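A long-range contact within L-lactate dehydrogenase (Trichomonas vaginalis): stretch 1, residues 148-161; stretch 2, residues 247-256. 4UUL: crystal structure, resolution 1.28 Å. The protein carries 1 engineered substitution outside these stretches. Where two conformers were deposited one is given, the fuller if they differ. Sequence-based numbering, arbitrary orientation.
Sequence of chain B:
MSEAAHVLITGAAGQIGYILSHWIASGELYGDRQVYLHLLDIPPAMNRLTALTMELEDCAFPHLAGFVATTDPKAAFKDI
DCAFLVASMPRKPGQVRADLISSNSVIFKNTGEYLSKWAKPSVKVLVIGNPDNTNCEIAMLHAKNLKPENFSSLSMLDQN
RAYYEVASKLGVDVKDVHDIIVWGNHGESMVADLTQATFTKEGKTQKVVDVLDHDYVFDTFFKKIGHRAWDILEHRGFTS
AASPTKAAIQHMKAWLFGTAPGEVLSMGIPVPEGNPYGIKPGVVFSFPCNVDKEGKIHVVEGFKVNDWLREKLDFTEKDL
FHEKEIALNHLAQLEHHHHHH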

ATOM      1  N   PRO B 148      -7.585  22.144  20.566  1.00 19.14           N
ATOM      2  CA  PRO B 148      -7.068  22.341  19.202  1.00 20.26           C
ATOM      3  C   PRO B 148      -5.892  21.444  18.815  1.00 19.03           C
ATOM      4  O   PRO B 148      -5.792  21.020  17.658  1.00 19.68           O
ATOM      5  CB  PRO B 148      -6.723  23.845  19.186  1.00 21.95           C
ATOM      6  CG  PRO B 148      -7.682  24.452  20.198  1.00 23.58           C
ATOM      7  CD  PRO B 148      -7.770  23.412  21.312  1.00 21.16           C
ATOM      8  N   GLU B 149      -5.035  21.119  19.769  1.00 19.19           N
ATOM      9  CA  GLU B 149      -3.887  20.271  19.525  0.57 21.41           C
ATOM     10  C   GLU B 149      -4.258  18.853  19.069  1.00 17.72           C
ATOM     11  O   GLU B 149      -3.418  18.113  18.574  1.00 19.12           O
ATOM     12  CB  GLU B 149      -3.055  20.228  20.815  0.57 28.01           C
ATOM     13  CG  GLU B 149      -2.355  21.553  21.189  0.57 32.27           C
ATOM     14  CD  GLU B 149      -3.301  22.733  21.539  0.57 31.83           C
ATOM     15  OE1 GLU B 149      -4.332  22.542  22.249  0.57 22.99           O
ATOM     16  OE2 GLU B 149      -2.982  23.855  21.067  0.57 34.71           O
ATOM     17  N   ASN B 150      -5.513  18.464  19.268  1.00 16.06           N
ATOM     18  CA  ASN B 150      -5.958  17.154  18.844  1.00 16.67           C
ATOM     19  C   ASN B 150      -6.327  17.040  17.357  1.00 14.90           C
ATOM     20  O   ASN B 150      -6.621  15.933  16.911  1.00 15.24           O
ATOM     21  CB  ASN B 150      -7.171  16.692  19.661  1.00 17.15           C
ATOM     22  CG  ASN B 150      -6.878  16.513  21.159  1.00 18.31           C
ATOM     23  OD1 ASN B 150      -7.223  17.367  21.961  1.00 19.53           O
ATOM     24  ND2 ASN B 150      -6.246  15.412  21.519  1.00 21.10           N
ATOM     25  N   PHE B 151      -6.310  18.153  16.624  1.00 14.35           N
ATOM     26  CA  PHE B 151      -6.881  18.180  15.264  1.00 14.02           C
ATOM     27  C   PHE B 151      -5.952  18.761  14.237  1.00 13.71           C
ATOM     28  O   PHE B 151      -5.305  19.779  14.462  1.00 15.28           O
ATOM     29  CB  PHE B 151      -8.155  19.052  15.254  1.00 14.93           C
ATOM     30  CG  PHE B 151      -9.289  18.441  16.038  1.00 15.33           C
ATOM     31  CD1 PHE B 151     -10.162  17.551  15.446  1.00 15.66           C
ATOM     32  CD2 PHE B 151      -9.460  18.728  17.375  1.00 16.93           C
ATOM     33  CE1 PHE B 151     -11.173  16.950  16.172  1.00 16.28           C
ATOM     34  CE2 PHE B 151     -10.487  18.121  18.137  1.00 17.50           C
ATOM     35  CZ  PHE B 151     -11.342  17.242  17.520  1.00 17.45           C
ATOM     36  N   SER B 152      -5.969  18.166  13.049  1.00 12.52           N
ATOM     37  CA  SER B 152      -5.311  18.753  11.894  1.00 12.56           C
ATOM     38  C   SER B 152      -5.981  18.229  10.621  1.00 11.91           C
ATOM     39  O   SER B 152      -6.732  17.264  10.695  1.00 12.73           O
ATOM     40  CB  SER B 152      -3.804  18.500  11.908  1.00 13.64           C
ATOM     41  OG  SER B 152      -3.505  17.143  11.771  1.00 14.08           O
ATOM     42  N   SER B 153      -5.660  18.862   9.502  1.00 12.00           N
ATOM     43  CA  SER B 153      -6.175  18.466   8.218  1.00 12.13           C
ATOM     44  C   SER B 153      -5.048  18.298   7.216  1.00 10.91           C
ATOM     45  O   SER B 153      -3.941  18.802   7.386  1.00 11.74           O
ATOM     46  CB  SER B 153      -7.218  19.445   7.693  1.00 12.68           C
ATOM     47  OG  SER B 153      -6.699  20.734   7.390  1.00 13.67           O
ATOM     48  N   LEU B 154      -5.291  17.460   6.202  1.00 11.43           N
ATOM     49  CA  LEU B 154      -4.268  17.013   5.285  1.00 11.61           C
ATOM     50  C   LEU B 154      -4.063  17.938   4.089  1.00 12.62           C
ATOM     51  O   LEU B 154      -4.901  17.953   3.197  1.00 15.44           O
ATOM     52  CB  LEU B 154      -4.634  15.599   4.773  1.00 12.08           C
ATOM     53  CG  LEU B 154      -3.564  14.935   3.937  1.00 12.55           C
ATOM     54  CD1 LEU B 154      -2.312  14.678   4.739  1.00 12.74           C
ATOM     55  CD2 LEU B 154      -4.047  13.650   3.352  1.00 15.43           C
ATOM     56  N   SER B 155      -2.911  18.568   4.009  1.00 11.72           N
ATOM     57  CA  SER B 155      -2.506  19.351   2.837  1.00 12.59           C
ATOM     58  C   SER B 155      -1.238  18.757   2.181  1.00 12.88           C
ATOM     59  O   SER B 155      -0.839  19.239   1.127  1.00 13.66           O
ATOM     60  CB  SER B 155      -2.375  20.835   3.189  1.00 17.03           C
ATOM     61  OG  SER B 155      -1.510  20.968   4.238  1.00 18.06           O
ATOM     62  N   MET B 156      -0.735  17.628   2.698  1.00 12.41           N
ATOM     63  CA  MET B 156       0.510  17.094   2.113  1.00 13.53           C
ATOM     64  C   MET B 156       0.379  16.485   0.711  1.00 12.45           C
ATOM     65  O   MET B 156       1.372  16.398   0.012  1.00 14.15           O
ATOM     66  CB  MET B 156       1.173  16.057   3.038  1.00 14.04           C
ATOM     67  CG  MET B 156       2.077  16.712   4.070  1.00 14.47           C
ATOM     68  SD  MET B 156       3.454  17.644   3.412  1.00 13.79           S
ATOM     69  CE  MET B 156       4.248  16.351   2.455  1.00 15.44           C
ATOM     70  N   LEU B 157      -0.811  16.058   0.299  1.00 12.08           N
ATOM     71  CA  LEU B 157      -0.961  15.608  -1.065  1.00 12.65           C
ATOM     72  C   LEU B 157      -0.636  16.735  -2.026  1.00 12.13           C
ATOM     73  O   LEU B 157       0.071  16.527  -3.031  1.00 12.77           O
ATOM     74  CB  LEU B 157      -2.352  15.058  -1.347  1.00 13.81           C
ATOM     75  CG  LEU B 157      -2.681  14.598  -2.755  1.00 13.38           C
ATOM     76  CD1 LEU B 157      -1.671  13.551  -3.272  1.00 16.31           C
ATOM     77  CD2 LEU B 157      -4.088  14.106  -2.841  1.00 16.81           C
ATOM     78  N   ASP B 158      -1.170  17.914  -1.756  1.00 12.09           N
ATOM     79  CA  ASP B 158      -0.901  19.042  -2.623  1.00 13.00           C
ATOM     80  C   ASP B 158       0.561  19.477  -2.584  1.00 12.20           C
ATOM     81  O   ASP B 158       1.150  19.826  -3.618  1.00 13.52           O
ATOM     82  CB  ASP B 158      -1.792  20.201  -2.229  1.00 15.03           C
ATOM     83  CG  ASP B 158      -3.201  19.763  -2.079  1.00 19.60           C
ATOM     84  OD1 ASP B 158      -3.602  19.219  -0.980  1.00 22.02           O
ATOM     85  OD2 ASP B 158      -3.907  19.991  -3.077  1.00 20.15           O
ATOM     86  N   GLN B 159       1.166  19.407  -1.401  1.00 11.62           N
ATOM     87  CA  GLN B 159       2.582  19.700  -1.309  1.00 11.42           C
ATOM     88  C   GLN B 159       3.406  18.723  -2.148  1.00 12.14           C
ATOM     89  O   GLN B 159       4.301  19.127  -2.883  1.00 12.39           O
ATOM     90  CB  GLN B 159       3.070  19.698   0.152  1.00 12.27           C
ATOM     91  CG  GLN B 159       4.553  19.944   0.222  1.00 13.34           C
ATOM     92  CD  GLN B 159       5.088  20.140   1.622  1.00 12.58           C
ATOM     93  OE1 GLN B 159       4.568  20.989   2.344  1.00 13.97           O
ATOM     94  NE2 GLN B 159       6.170  19.485   1.972  1.00 14.09           N
ATOM     95  N   ASN B 160       3.125  17.436  -2.027  1.00 11.80           N
ATOM     96  CA  ASN B 160       3.842  16.413  -2.774  1.00 11.95           C
ATOM     97  C   ASN B 160       3.665  16.625  -4.269  1.00 12.22           C
ATOM     98  O   ASN B 160       4.645  16.505  -5.031  1.00 13.07           O
ATOM     99  CB  ASN B 160       3.451  15.000  -2.323  1.00 12.36           C
ATOM    100  CG  ASN B 160       4.020  14.663  -0.974  1.00 12.05           C
ATOM    101  OD1 ASN B 160       5.045  15.203  -0.555  1.00 13.87           O
ATOM    102  ND2 ASN B 160       3.395  13.725  -0.306  1.00 12.87           N
ATOM    103  N   ARG B 161       2.443  16.922  -4.702  1.00 12.84           N
ATOM    104  CA  ARG B 161       2.204  17.222  -6.099  1.00 13.21           C
ATOM    105  C   ARG B 161       3.077  18.371  -6.561  1.00 14.18           C
ATOM    106  O   ARG B 161       3.632  18.360  -7.674  1.00 15.48           O
ATOM    107  CB  ARG B 161       0.754  17.567  -6.382  1.00 14.22           C
ATOM    108  CG  ARG B 161      -0.153  16.392  -6.359  1.00 14.98           C
ATOM    109  CD  ARG B 161      -1.588  16.777  -6.405  1.00 17.35           C
ATOM    110  NE  ARG B 161      -2.471  15.637  -6.558  1.00 17.46           N
ATOM    111  CZ  ARG B 161      -3.753  15.635  -6.273  1.00 17.71           C
ATOM    112  NH1 ARG B 161      -4.313  16.730  -5.711  1.00 19.78           N
ATOM    113  NH2 ARG B 161      -4.419  14.532  -6.485  1.00 19.05           N
ATOM    114  N   ALA B 247       0.383  10.476   1.563  1.00 11.63           N
ATOM    115  CA  ALA B 247       0.435  11.754   2.247  1.00 11.39           C
ATOM    116  C   ALA B 247      -0.134  11.665   3.671  1.00 11.68           C
ATOM    117  O   ALA B 247       0.389  12.292   4.580  1.00 12.05           O
ATOM    118  CB  ALA B 247      -0.351  12.796   1.449  1.00 12.72           C
ATOM    119  N   ALA B 248      -1.227  10.915   3.845  1.00 11.34           N
ATOM    120  CA  ALA B 248      -1.842  10.760   5.146  1.00 12.14           C
ATOM    121  C   ALA B 248      -0.921  10.107   6.163  1.00 12.12           C
ATOM    122  O   ALA B 248      -0.790  10.563   7.306  1.00 12.40           O
ATOM    123  CB  ALA B 248      -3.152  10.035   5.053  1.00 12.26           C
ATOM    124  N   ILE B 249      -0.334   8.998   5.780  0.79 12.43           N
ATOM    125  CA  ILE B 249       0.637   8.325   6.637  0.79 14.95           C
ATOM    126  C   ILE B 249       1.801   9.234   6.944  0.79 14.27           C
ATOM    127  O   ILE B 249       2.213   9.344   8.098  0.79 14.64           O
ATOM    128  CB  ILE B 249       1.101   6.998   6.025  0.79 17.39           C
ATOM    129  CG1 ILE B 249      -0.091   6.020   6.036  0.79 20.20           C
ATOM    130  CG2 ILE B 249       2.321   6.399   6.769  0.79 20.15           C
ATOM    131  CD1 ILE B 249       0.164   4.783   5.265  0.79 23.34           C
ATOM    132  N   GLN B 250       2.312   9.905   5.921  1.00 13.32           N
ATOM    133  CA  GLN B 250       3.433  10.822   6.078  1.00 13.99           C
ATOM    134  C   GLN B 250       3.119  11.923   7.122  1.00 13.53           C
ATOM    135  O   GLN B 250       3.895  12.204   8.039  1.00 14.21           O
ATOM    136  CB  GLN B 250       3.733  11.458   4.727  1.00 14.74           C
ATOM    137  CG  GLN B 250       4.878  12.449   4.740  1.00 14.78           C
ATOM    138  CD  GLN B 250       5.307  12.835   3.358  1.00 13.92           C
ATOM    139  OE1 GLN B 250       4.560  12.663   2.367  1.00 14.08           O
ATOM    140  NE2 GLN B 250       6.504  13.368   3.251  1.00 15.67           N
ATOM    141  N   HIS B 251       1.932  12.501   7.030  1.00 12.09           N
ATOM    142  CA  HIS B 251       1.506  13.519   7.977  1.00 12.88           C
ATOM    143  C   HIS B 251       1.379  12.933   9.363  1.00 12.48           C
ATOM    144  O   HIS B 251       1.914  13.484  10.334  1.00 13.05           O
ATOM    145  CB  HIS B 251       0.154  14.083   7.499  1.00 11.68           C
ATOM    146  CG  HIS B 251      -0.475  15.115   8.386  1.00 11.41           C
ATOM    147  ND1 HIS B 251      -0.938  16.325   7.924  1.00 12.08           N
ATOM    148  CD2 HIS B 251      -0.839  15.061   9.703  1.00 13.03           C
ATOM    149  CE1 HIS B 251      -1.507  16.983   8.900  1.00 12.99           C
ATOM    150  NE2 HIS B 251      -1.483  16.238   9.993  1.00 13.84           N
ATOM    151  N   MET B 252       0.658  11.818   9.501  1.00 12.98           N
ATOM    152  CA  MET B 252       0.461  11.243  10.826  1.00 13.60           C
ATOM    153  C   MET B 252       1.790  10.812  11.462  1.00 14.16           C
ATOM    154  O   MET B 252       1.986  11.023  12.658  1.00 14.63           O
ATOM    155  CB  MET B 252      -0.528  10.096  10.784  1.00 12.83           C
ATOM    156  CG  MET B 252      -0.930   9.603  12.188  1.00 14.86           C
ATOM    157  SD  MET B 252      -1.944  10.764  13.116  1.00 15.25           S
ATOM    158  CE  MET B 252      -3.565  10.391  12.398  1.00 16.12           C
ATOM    159  N   LYS B 253       2.684  10.202  10.695  1.00 13.57           N
ATOM    160  CA  LYS B 253       3.948   9.772  11.253  1.00 13.44           C
ATOM    161  C   LYS B 253       4.769  10.961  11.754  1.00 14.29           C
ATOM    162  O   LYS B 253       5.380  10.902  12.833  1.00 16.56           O
ATOM    163  CB  LYS B 253       4.704   8.960  10.189  1.00 15.32           C
ATOM    164  CG  LYS B 253       5.915   8.217  10.743  1.00 17.64           C
ATOM    165  CD  LYS B 253       6.609   7.435   9.664  1.00 19.91           C
ATOM    166  CE  LYS B 253       7.746   6.619  10.220  1.00 27.31           C
ATOM    167  NZ  LYS B 253       8.216   5.667   9.173  1.00 34.74           N
ATOM    168  N   ALA B 254       4.767  12.047  10.985  1.00 15.15           N
ATOM    169  CA  ALA B 254       5.433  13.270  11.420  1.00 15.14           C
ATOM    170  C   ALA B 254       4.775  13.824  12.704  1.00 14.84           C
ATOM    171  O   ALA B 254       5.474  14.239  13.625  1.00 16.50           O
ATOM    172  CB  ALA B 254       5.366  14.312  10.351  1.00 16.20           C
ATOM    173  N   TRP B 255       3.455  13.835  12.742  1.00 14.83           N
ATOM    174  CA  TRP B 255       2.709  14.331  13.899  1.00 15.03           C
ATOM    175  C   TRP B 255       3.003  13.526  15.150  1.00 15.73           C
ATOM    176  O   TRP B 255       3.066  14.058  16.264  1.00 17.46           O
ATOM    177  CB  TRP B 255       1.212  14.323  13.582  1.00 14.64           C
ATOM    178  CG  TRP B 255       0.355  15.125  14.478  1.00 14.02           C
ATOM    179  CD1 TRP B 255       0.732  15.981  15.471  1.00 16.73           C
ATOM    180  CD2 TRP B 255      -1.077  15.167  14.419  1.00 13.85           C
ATOM    181  NE1 TRP B 255      -0.401  16.537  16.041  1.00 16.77           N
ATOM    182  CE2 TRP B 255      -1.507  16.088  15.391  1.00 15.63           C
ATOM    183  CE3 TRP B 255      -2.028  14.522  13.623  1.00 13.97           C
ATOM    184  CZ2 TRP B 255      -2.851  16.384  15.578  1.00 14.65           C
ATOM    185  CZ3 TRP B 255      -3.372  14.802  13.808  1.00 14.02           C
ATOM    186  CH2 TRP B 255      -3.771  15.741  14.784  1.00 14.00           C
ATOM    187  N   LEU B 256       3.170  12.216  14.991  1.00 16.86           N
ATOM    188  CA  LEU B 256       3.373  11.348  16.123  1.00 17.01           C
ATOM    189  C   LEU B 256       4.791  11.453  16.685  1.00 18.20           C
ATOM    190  O   LEU B 256       4.936  11.458  17.915  1.00 21.35           O
ATOM    191  CB  LEU B 256       3.062   9.891  15.765  1.00 17.39           C
ATOM    192  CG  LEU B 256       1.598   9.503  15.640  1.00 17.55           C
ATOM    193  CD1 LEU B 256       1.436   8.157  14.947  1.00 17.75           C
ATOM    194  CD2 LEU B 256       0.910   9.470  16.983  1.00 21.09           C
TER
HETATM  195  O   HOH W   1      -1.255  19.180  17.156  1.00 35.51           O
HETATM  196  O   HOH W   2      -0.740  17.812   5.618  1.00 12.67           O
HETATM  197  O   HOH W   3       7.159  13.701   0.444  1.00 20.79           O

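Three residues of the helix 247-256, W255, H251 and A247, cover the most surface in this contact, 74, 73 and 66 Å² of a total of 524 Å² summed over both sides. Their spacing explains why they act together: at intervals of four residues they fall on one side of the helix, and all three CA-to-CB bonds point toward stretch 1. The backbone bonds H251 N to A247 O and W255 N to H251 O, both 2.9 Å, carry this regular spacing.

W255 meets the start of stretch 1. Its chi1 of -164° (t) places the indole against strand 151-153, where S152 lies over one face of the ring. The evidence is twofold: S152 CB sits 4.3 Å from the centroid of the six-membered ring and 22° off its normal, a CH-pi arrangement, and S152 OG comes within 3.1 Å of W255 CZ3. The edge of the same indole faces backbone, with E149 O near the ring plane and 3.5 Å from W255 CZ2. The indole nitrogen reaches that carbonyl indirectly. Water 1 donates to E149 O at 2.8 Å and accepts from W255 NE1 at 3.0 Å, so one molecule satisfies both groups.

H251, one turn earlier, makes the most direct polar link to the strand. Its NE2 lies 2.8 Å from S152 OG, a hydrogen bond in which either atom could be the donor; the hydroxyl lies at the ring edge, close to the imidazole plane, as a bond to a ring nitrogen requires. S152, with chi1 at 66° (p), thus places one oxygen both at the edge of the imidazole and over the face of the indole. The other imidazole nitrogen is also engaged: water 2 is 2.8 Å from H251 ND1 and accepts a hydrogen bond from S155 N, likewise at 2.8 Å. Away from the ring nitrogens, at the CB end of the side chain, H251 packs against L154, with L154 CD1 3.7 Å from H251 CB.

A247 is the centre of an apolar cluster at the helix-helix part of the contact. Here the chains come closest in register, the CA atoms of L157 and A247 being 5.3 Å apart, and the small methyl group fits against the first turn of helix 156-161. A247 CB lies 3.9 Å from M156 CB, 4.1 Å from L157 CB and 3.5 Å from L157 N. L154 adds to this cluster although its CA-to-CB bond points sideways, because the end of its side chain comes nearer: L154 CD2 is 4.2 Å from A247 CB and 4.1 Å from A248 CB.

Beside this cluster, N160 and Q250 form a polar pair. N160 ND2 donates to Q250 OE1 at 3.1 Å, and the N-H...acceptor angle of 176° makes the bond almost linear. Water 3 complements it, donating to N160 OD1 at 2.8 Å and accepting from Q250 NE2 at 2.9 Å, so the two amides are joined directly and through solvent.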